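Local coordinates for beta-N-acetylglucosaminidase-like protein Glycoside hydrolase family 20 (Flavobacterium johnsoniae, PDB 6YHH) that probably removes terminal N-acetylglucosamine residues from chitin fragments as a family 20 beta-N-acetylhexosaminidase (chitobiase), at residues A[77-82]-A[102-107]; A[274-279]-A[543-548]; A[399-404]-A[437-442]. All coordinates share one frame; numbering follows the deposited sequence.

The three contacts lie in different parts of the chain and do not touch one another. Interaction 1 pairs two strands of the N-terminal mixed sheet by a regular ladder of backbone bonds; one face is apolar and buried, the other polar and outward. Interactions 2 and 3 involve the catalytic barrel domain and use few direct bonds, with a water bridging each. In interaction 2 two loops meet through amide groups and glycine backbone. In interaction 3 two helical segments meet through an arginine and a carbonyl oxygen. Interaction 3 is nested in the loop closed by interaction 2. Interaction 2 also meets the second subunit, while interactions 1 and 3 touch no other chain. Only interaction 2 comes near the predicted proton donor.

Interaction 1: residues A[77-82]-A[102-107]; sequences QINCTK and KITINA
Asn79 and Asn106 both set CG anti to their carbonyl carbon, beside the backbone N (chi1 -53° and -77°), so their amides run side by side in the same direction. The two amide planes are nearly coplanar, 19° apart. Asn106 ND2 gives a weak, bent hydrogen bond to Asn79 OD1 at 2.9 Å. The same OD1 lies 3.6 Å from Thr104 CG2, the methyl that is anti to the backbone N of Thr104. Gln77 bends at chi2 and crosses the Lys102 side chain obliquely, with Gln77 CG 4.1 Å from Lys102 CD. The polar ends of both these residues turn to other partners: Gln77 OE1 to Asn32, and Gln77 NE2 and Lys102 NZ to Ala74 O.

The two strands run parallel in the mixed sheet of the N-terminal domain (family 20 domain 2), away from the predicted active site. Gln77 N binds Ile103 O at 2.9 Å, and Ile105 N returns a bond to Gln77 O. Asn79 N binds Ile105 O at 2.8 Å, and Ala107 N binds Asn79 O. Thr81 N bonds to Ala107 O at 3.1 Å. Each donor lies nearly along the C=O axis of its acceptor. Gln77, Asn79, Thr104 and Asn106 share one face. Ile78, Cys80, Ile105 and Ala107 share the other, where Ile78 CG2 meets Ile105 CB at 4.4 Å.

That apolar face packs on helix 110-123, with Ile78 and Ile105 on Leu117 and Cys80 on Ala113. Strand 31-35 pairs in parallel with the far edge of strand 76-80, and strand 94-99 pairs antiparallel with strand 102-107.

Interaction 2: residues A[274-279]-A[543-548]; sequences ERNAGI and GGTEYQ
Neither segment is a regular helix or strand, and one direct backbone bond joins them: Ala277 N to Gly544 O, 3.1 Å, in the carbonyl plane and on a lone pair. Gly544, at positive phi and without a side chain, lets its CA approach Ala277 O to 3.4 Å in a CA-H...O contact. A water bridges the backbones by donating to Ala277 O and Gly543 O.

The main side-chain bond runs from Gln548 NE2 to Asn276 OD1, at 2.9 Å and nearly straight (169°). Asn276 OD1 receives it in its carbonyl plane, and the acceptor lies almost in the amide plane of Gln548. The two side chains point the same way, but their amide planes are 68° apart. A bend at chi2 folds Gln548 back, so NE2 also gives a bond to Thr545 O within its own loop. That donor stands above the carbonyl plane of Thr545, away from its lone pairs. The two bonds fix the rotation of the Gln548 amide. Glu274 OE2 accepts from Asn276 N at 3.1 Å through its anti lone pair, tying the Glu274 side chain to its own backbone. Arg275 leads away to a salt bridge with Asp204 and packs on Phe64 of the second subunit.

Segment 274-279 lies in the long connection after barrel strand 226-230, at the C-terminal ends of the strands as in (beta/alpha)8 barrels, and the 543-548 loop from beyond the barrel strands packs on it. Ala277 lies about 10 Å, side chain to side chain, from Glu317, the predicted proton donor; Ile279, two residues further on, touches Glu317.

Interaction 3: residues A[399-404]-A[437-442]; sequences AVKKGY and AEEKAR
A Schellman motif ends helix 394-401, and residues 437-442, which include the short helix 437-441, pack against it in the family 20 (beta/alpha)8 barrel domain. Gly403 is the first residue to leave helical angles, with phi 110°. Tyr404 N bonds back to Ala399 O, and Gly403 N to Val400 O.

Arg442 makes the main contact: extended from CG to NE, it reaches across to the helix end. NH1 gives a 2.8 Å hydrogen bond to Val400 O, nearly along the C=O axis and close to the guanidinium plane. Val400 O therefore accepts two donors, NH1 and Gly403 N. A partly negative helix end would suit the positive guanidinium. Gly403 CA lies over one guanidinium face, 3.6 Å above the plane and off-centre, and Glu438 O over the opposite face. Nearer the backbone, Val400 CG1 touches Arg442 CB at 3.6 Å where the two side chains run antiparallel alongside each other.

Glu439 CG rests on Val400 O, and its side chain crosses that of Lys401 obliquely, the carboxylate lying against Lys401 CG. Their charged tips do not meet: Glu439 OE1 takes Ser436 N, and Lys401 NZ goes to Ala433 O. Val400 packs on Thr406 of strand 406-408, and the Arg442 backbone bonds to Thr406, where the chain enters barrel strand 443-450. A water at the guanidinium edge donates to Lys401 O and Glu439 OE2, 2.8 Å from the latter, and accepts from Arg442 NH1.

Interaction 1: residues A[77-82]-A[102-107]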
# COMPACT_ATOMS: atom_id res chain seq x y z
N GLN A 77 26.02 -20.01 -4.26
CA GLN A 77 27.15 -19.55 -3.39
C GLN A 77 27.41 -18.11 -3.66
O GLN A 77 27.50 -17.72 -4.83
CB GLN A 77 28.44 -20.29 -3.76
CG GLN A 77 28.36 -21.76 -3.49
CD GLN A 77 28.37 -22.05 -2.00
OE1 GLN A 77 29.00 -21.33 -1.19
NE2 GLN A 77 27.62 -23.14 -1.62
N ILE A 78 27.50 -17.35 -2.59
CA ILE A 78 27.73 -15.96 -2.62
C ILE A 78 29.00 -15.69 -1.78
O ILE A 78 28.99 -15.88 -0.58
CB ILE A 78 26.55 -15.18 -2.01
CG1 ILE A 78 25.22 -15.55 -2.70
CG2 ILE A 78 26.84 -13.71 -2.06
CD1 ILE A 78 24.07 -14.96 -1.96
N ASN A 79 30.04 -15.20 -2.47
CA ASN A 79 31.35 -14.95 -1.84
C ASN A 79 31.62 -13.44 -1.92
O ASN A 79 31.57 -12.86 -3.02
CB ASN A 79 32.47 -15.63 -2.58
CG ASN A 79 32.26 -17.11 -2.79
OD1 ASN A 79 32.27 -17.63 -3.94
ND2 ASN A 79 32.08 -17.83 -1.69
N CYS A 80 31.86 -12.81 -0.78
CA CYS A 80 32.21 -11.43 -0.67
C CYS A 80 33.59 -11.24 -0.04
O CYS A 80 33.79 -11.74 1.08
CB CYS A 80 31.25 -10.64 0.19
SG CYS A 80 29.53 -10.74 -0.43
N THR A 81 34.45 -10.44 -0.64
CA THR A 81 35.84 -10.35 -0.14
C THR A 81 35.92 -9.54 1.12
O THR A 81 36.59 -9.96 2.08
CB THR A 81 36.80 -9.85 -1.25
OG1 THR A 81 36.69 -10.72 -2.39
CG2 THR A 81 38.26 -9.82 -0.73
N LYS A 82 35.20 -8.41 1.19
CA LYS A 82 35.31 -7.45 2.29
C LYS A 82 33.95 -6.78 2.56
O LYS A 82 32.97 -7.06 1.86
CB LYS A 82 36.36 -6.32 1.98
CG LYS A 82 35.97 -5.41 0.81
CD LYS A 82 36.87 -4.17 0.64
N LYS A 102 25.17 -25.31 -10.39
CA LYS A 102 25.66 -24.45 -9.37
C LYS A 102 25.71 -23.03 -9.86
O LYS A 102 26.09 -22.77 -11.01
CB LYS A 102 27.10 -24.89 -9.03
CG LYS A 102 27.86 -24.02 -8.06
CD LYS A 102 27.42 -24.22 -6.63
CE LYS A 102 28.32 -25.14 -5.83
NZ LYS A 102 27.54 -25.94 -4.87
N ILE A 103 25.41 -22.11 -8.97
CA ILE A 103 25.43 -20.65 -9.29
C ILE A 103 26.34 -19.96 -8.28
O ILE A 103 26.26 -20.22 -7.10
CB ILE A 103 24.02 -20.01 -9.21
CG1 ILE A 103 23.02 -20.74 -10.09
CG2 ILE A 103 24.06 -18.50 -9.54
CD1 ILE A 103 21.58 -20.32 -9.92
N THR A 104 27.25 -19.06 -8.77
CA THR A 104 28.13 -18.37 -7.89
C THR A 104 28.11 -16.87 -8.15
O THR A 104 28.19 -16.43 -9.30
CB THR A 104 29.60 -18.89 -8.11
OG1 THR A 104 29.59 -20.30 -7.95
CG2 THR A 104 30.50 -18.37 -6.98
N ILE A 105 27.96 -16.11 -7.10
CA ILE A 105 28.16 -14.69 -7.11
C ILE A 105 29.41 -14.39 -6.38
O ILE A 105 29.55 -14.72 -5.21
CB ILE A 105 26.93 -13.94 -6.44
CG1 ILE A 105 25.70 -14.12 -7.32
CG2 ILE A 105 27.22 -12.46 -6.25
CD1 ILE A 105 24.42 -13.58 -6.68
N ASN A 106 30.33 -13.74 -7.05
CA ASN A 106 31.58 -13.30 -6.45
C ASN A 106 31.60 -11.80 -6.50
O ASN A 106 31.38 -11.24 -7.55
CB ASN A 106 32.74 -13.83 -7.29
CG ASN A 106 33.01 -15.32 -7.08
OD1 ASN A 106 33.17 -16.08 -8.00
ND2 ASN A 106 33.08 -15.69 -5.88
N ALA A 107 31.90 -11.15 -5.39
CA ALA A 107 31.98 -9.72 -5.36
C ALA A 107 32.98 -9.22 -4.42
O ALA A 107 33.24 -9.79 -3.39
CB ALA A 107 30.62 -9.09 -5.04

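Interaction 2: residues A[274-279]-A[543-548]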
# COMPACT_ATOMS: atom_id res chain seq x y z
N GLU A 274 2.58 27.32 2.19
CA GLU A 274 2.07 27.53 0.88
C GLU A 274 1.22 26.32 0.40
O GLU A 274 1.62 25.20 0.57
CB GLU A 274 3.21 27.77 -0.07
CG GLU A 274 2.82 28.06 -1.46
CD GLU A 274 1.92 29.30 -1.54
OE1 GLU A 274 2.10 30.34 -0.87
OE2 GLU A 274 0.94 29.11 -2.21
N ARG A 275 0.05 26.62 -0.20
CA ARG A 275 -0.89 25.57 -0.62
C ARG A 275 -0.83 25.35 -2.14
O ARG A 275 -1.41 24.34 -2.63
CB ARG A 275 -2.33 25.90 -0.21
CG ARG A 275 -2.49 26.14 1.30
CD ARG A 275 -1.95 24.97 2.08
NE ARG A 275 -2.20 25.14 3.50
CZ ARG A 275 -1.76 24.26 4.39
NH1 ARG A 275 -1.09 23.25 4.00
NH2 ARG A 275 -1.95 24.49 5.70
N ASN A 276 -0.28 26.30 -2.86
CA ASN A 276 -0.19 26.24 -4.34
C ASN A 276 1.22 25.83 -4.73
O ASN A 276 2.13 25.74 -3.92
CB ASN A 276 -0.43 27.64 -4.93
CG ASN A 276 -1.88 28.04 -4.81
OD1 ASN A 276 -2.75 27.23 -4.72
ND2 ASN A 276 -2.13 29.29 -4.84
N ALA A 277 1.41 25.53 -6.02
CA ALA A 277 2.70 25.32 -6.59
C ALA A 277 3.27 26.61 -7.14
O ALA A 277 2.50 27.54 -7.49
CB ALA A 277 2.56 24.33 -7.74
N GLY A 278 4.59 26.63 -7.29
CA GLY A 278 5.22 27.82 -7.91
C GLY A 278 6.52 28.22 -7.23
O GLY A 278 7.13 27.44 -6.55
N ILE A 279 6.97 29.40 -7.61
CA ILE A 279 8.16 30.01 -7.08
C ILE A 279 7.70 31.15 -6.23
O ILE A 279 6.97 32.06 -6.74
CB ILE A 279 9.10 30.54 -8.19
CG1 ILE A 279 9.49 29.42 -9.13
CG2 ILE A 279 10.32 31.14 -7.52
CD1 ILE A 279 10.25 29.84 -10.39
N GLY A 543 -0.15 27.88 -13.99
CA GLY A 543 0.12 28.93 -13.02
C GLY A 543 0.30 28.47 -11.61
O GLY A 543 0.42 29.33 -10.68
N GLY A 544 0.20 27.16 -11.39
CA GLY A 544 0.35 26.65 -10.02
C GLY A 544 -0.87 26.78 -9.16
O GLY A 544 -0.86 26.29 -8.02
N THR A 545 -1.98 27.33 -9.67
CA THR A 545 -3.16 27.66 -8.90
C THR A 545 -4.36 26.78 -9.21
O THR A 545 -5.42 26.93 -8.57
CB THR A 545 -3.52 29.14 -9.08
OG1 THR A 545 -3.78 29.36 -10.47
CG2 THR A 545 -2.30 29.98 -8.58
N GLU A 546 -4.27 25.89 -10.19
CA GLU A 546 -5.37 25.01 -10.50
C GLU A 546 -5.54 23.84 -9.57
O GLU A 546 -6.67 23.27 -9.45
CB GLU A 546 -5.25 24.49 -11.94
CG GLU A 546 -5.39 25.64 -12.95
CD GLU A 546 -5.43 25.17 -14.38
OE1 GLU A 546 -4.72 24.26 -14.75
OE2 GLU A 546 -6.23 25.69 -15.25
N TYR A 547 -4.41 23.40 -8.98
CA TYR A 547 -4.45 22.33 -7.97
C TYR A 547 -3.69 22.84 -6.75
O TYR A 547 -2.57 23.36 -6.88
CB TYR A 547 -3.67 21.14 -8.42
CG TYR A 547 -4.23 20.37 -9.66
CD1 TYR A 547 -4.06 20.85 -10.95
CD2 TYR A 547 -4.92 19.21 -9.50
CE1 TYR A 547 -4.54 20.17 -12.05
CE2 TYR A 547 -5.42 18.53 -10.60
CZ TYR A 547 -5.21 18.97 -11.86
OH TYR A 547 -5.63 18.20 -12.98
N GLN A 548 -4.27 22.63 -5.59
CA GLN A 548 -3.61 22.84 -4.35
C GLN A 548 -3.02 21.55 -3.83
O GLN A 548 -3.28 20.48 -4.33
CB GLN A 548 -4.63 23.35 -3.31
CG GLN A 548 -4.94 24.84 -3.55
CD GLN A 548 -5.67 25.10 -4.83
OE1 GLN A 548 -6.75 24.52 -5.08
NE2 GLN A 548 -5.05 25.84 -5.71
O HOH W 1 1.74 29.82 -8.16

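Interaction 3: residues A[399-404]-A[437-442]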
# COMPACT_ATOMS: atom_id res chain seq x y z
N ALA A 399 30.58 23.75 -14.28
CA ALA A 399 31.00 23.43 -12.97
C ALA A 399 32.20 22.50 -12.97
O ALA A 399 33.15 22.71 -12.22
CB ALA A 399 29.86 22.76 -12.18
N VAL A 400 32.20 21.48 -13.80
CA VAL A 400 33.34 20.52 -13.74
C VAL A 400 34.60 21.19 -14.29
O VAL A 400 35.67 20.92 -13.75
CB VAL A 400 33.10 19.17 -14.40
CG1 VAL A 400 31.99 18.43 -13.63
CG2 VAL A 400 32.83 19.23 -15.89
N LYS A 401 34.43 22.05 -15.30
CA LYS A 401 35.62 22.83 -15.81
C LYS A 401 36.20 23.75 -14.74
O LYS A 401 37.45 24.02 -14.71
CB LYS A 401 35.36 23.56 -17.11
CG LYS A 401 35.16 22.57 -18.24
CD LYS A 401 34.92 23.25 -19.57
CE LYS A 401 35.04 22.22 -20.68
NZ LYS A 401 35.11 22.91 -21.99
N LYS A 402 35.36 24.27 -13.87
CA LYS A 402 35.84 25.12 -12.79
C LYS A 402 36.34 24.41 -11.57
O LYS A 402 36.76 25.04 -10.59
CB LYS A 402 34.77 26.13 -12.37
CG LYS A 402 34.47 27.20 -13.39
CD LYS A 402 33.34 28.10 -12.85
CE LYS A 402 32.45 28.76 -13.87
NZ LYS A 402 33.13 29.78 -14.65
N GLY A 403 36.21 23.10 -11.52
CA GLY A 403 36.75 22.33 -10.45
C GLY A 403 35.84 21.67 -9.44
O GLY A 403 36.33 21.15 -8.42
N TYR A 404 34.52 21.66 -9.74
CA TYR A 404 33.48 21.20 -8.82
C TYR A 404 32.91 19.86 -9.24
O TYR A 404 32.62 19.61 -10.41
CB TYR A 404 32.34 22.20 -8.75
CG TYR A 404 32.72 23.57 -8.31
CD1 TYR A 404 33.19 24.51 -9.21
CD2 TYR A 404 32.61 23.96 -6.96
CE1 TYR A 404 33.56 25.78 -8.81
CE2 TYR A 404 32.94 25.25 -6.55
CZ TYR A 404 33.44 26.12 -7.49
OH TYR A 404 33.79 27.39 -7.03
N ALA A 437 40.32 14.20 -18.51
CA ALA A 437 39.99 13.01 -17.72
C ALA A 437 39.65 13.44 -16.28
O ALA A 437 38.75 12.83 -15.64
CB ALA A 437 41.10 12.00 -17.72
N GLU A 438 40.35 14.47 -15.79
CA GLU A 438 40.12 15.02 -14.45
C GLU A 438 38.66 15.58 -14.40
O GLU A 438 37.99 15.40 -13.41
CB GLU A 438 41.12 16.17 -14.10
N GLU A 439 38.24 16.26 -15.45
CA GLU A 439 36.89 16.86 -15.52
C GLU A 439 35.83 15.79 -15.62
O GLU A 439 34.86 15.86 -14.87
CB GLU A 439 36.77 17.81 -16.72
CG GLU A 439 37.53 19.11 -16.44
CD GLU A 439 37.99 19.90 -17.70
OE1 GLU A 439 37.69 19.51 -18.83
OE2 GLU A 439 38.64 20.94 -17.52
N LYS A 440 36.00 14.79 -16.49
CA LYS A 440 35.08 13.64 -16.48
C LYS A 440 34.90 13.00 -15.16
O LYS A 440 33.77 12.63 -14.80
CB LYS A 440 35.48 12.54 -17.46
CG LYS A 440 35.32 13.04 -18.88
CD LYS A 440 35.72 11.96 -19.88
CE LYS A 440 35.79 12.50 -21.28
NZ LYS A 440 35.92 11.37 -22.24
N ALA A 441 35.96 12.88 -14.37
CA ALA A 441 35.86 12.17 -13.12
C ALA A 441 35.08 12.97 -12.09
O ALA A 441 34.68 12.40 -11.10
CB ALA A 441 37.24 11.89 -12.55
N ARG A 442 34.90 14.25 -12.33
CA ARG A 442 34.06 15.10 -11.47
C ARG A 442 32.57 14.87 -11.70
O ARG A 442 31.79 15.39 -10.93
CB ARG A 442 34.38 16.58 -11.71
CG ARG A 442 35.72 17.00 -11.09
CD ARG A 442 36.07 18.46 -11.37
NE ARG A 442 37.50 18.59 -11.08
CZ ARG A 442 38.41 19.14 -11.90
NH1 ARG A 442 38.14 19.74 -13.06
NH2 ARG A 442 39.68 19.05 -11.51
O HOH W 2 39.52 21.67 -15.01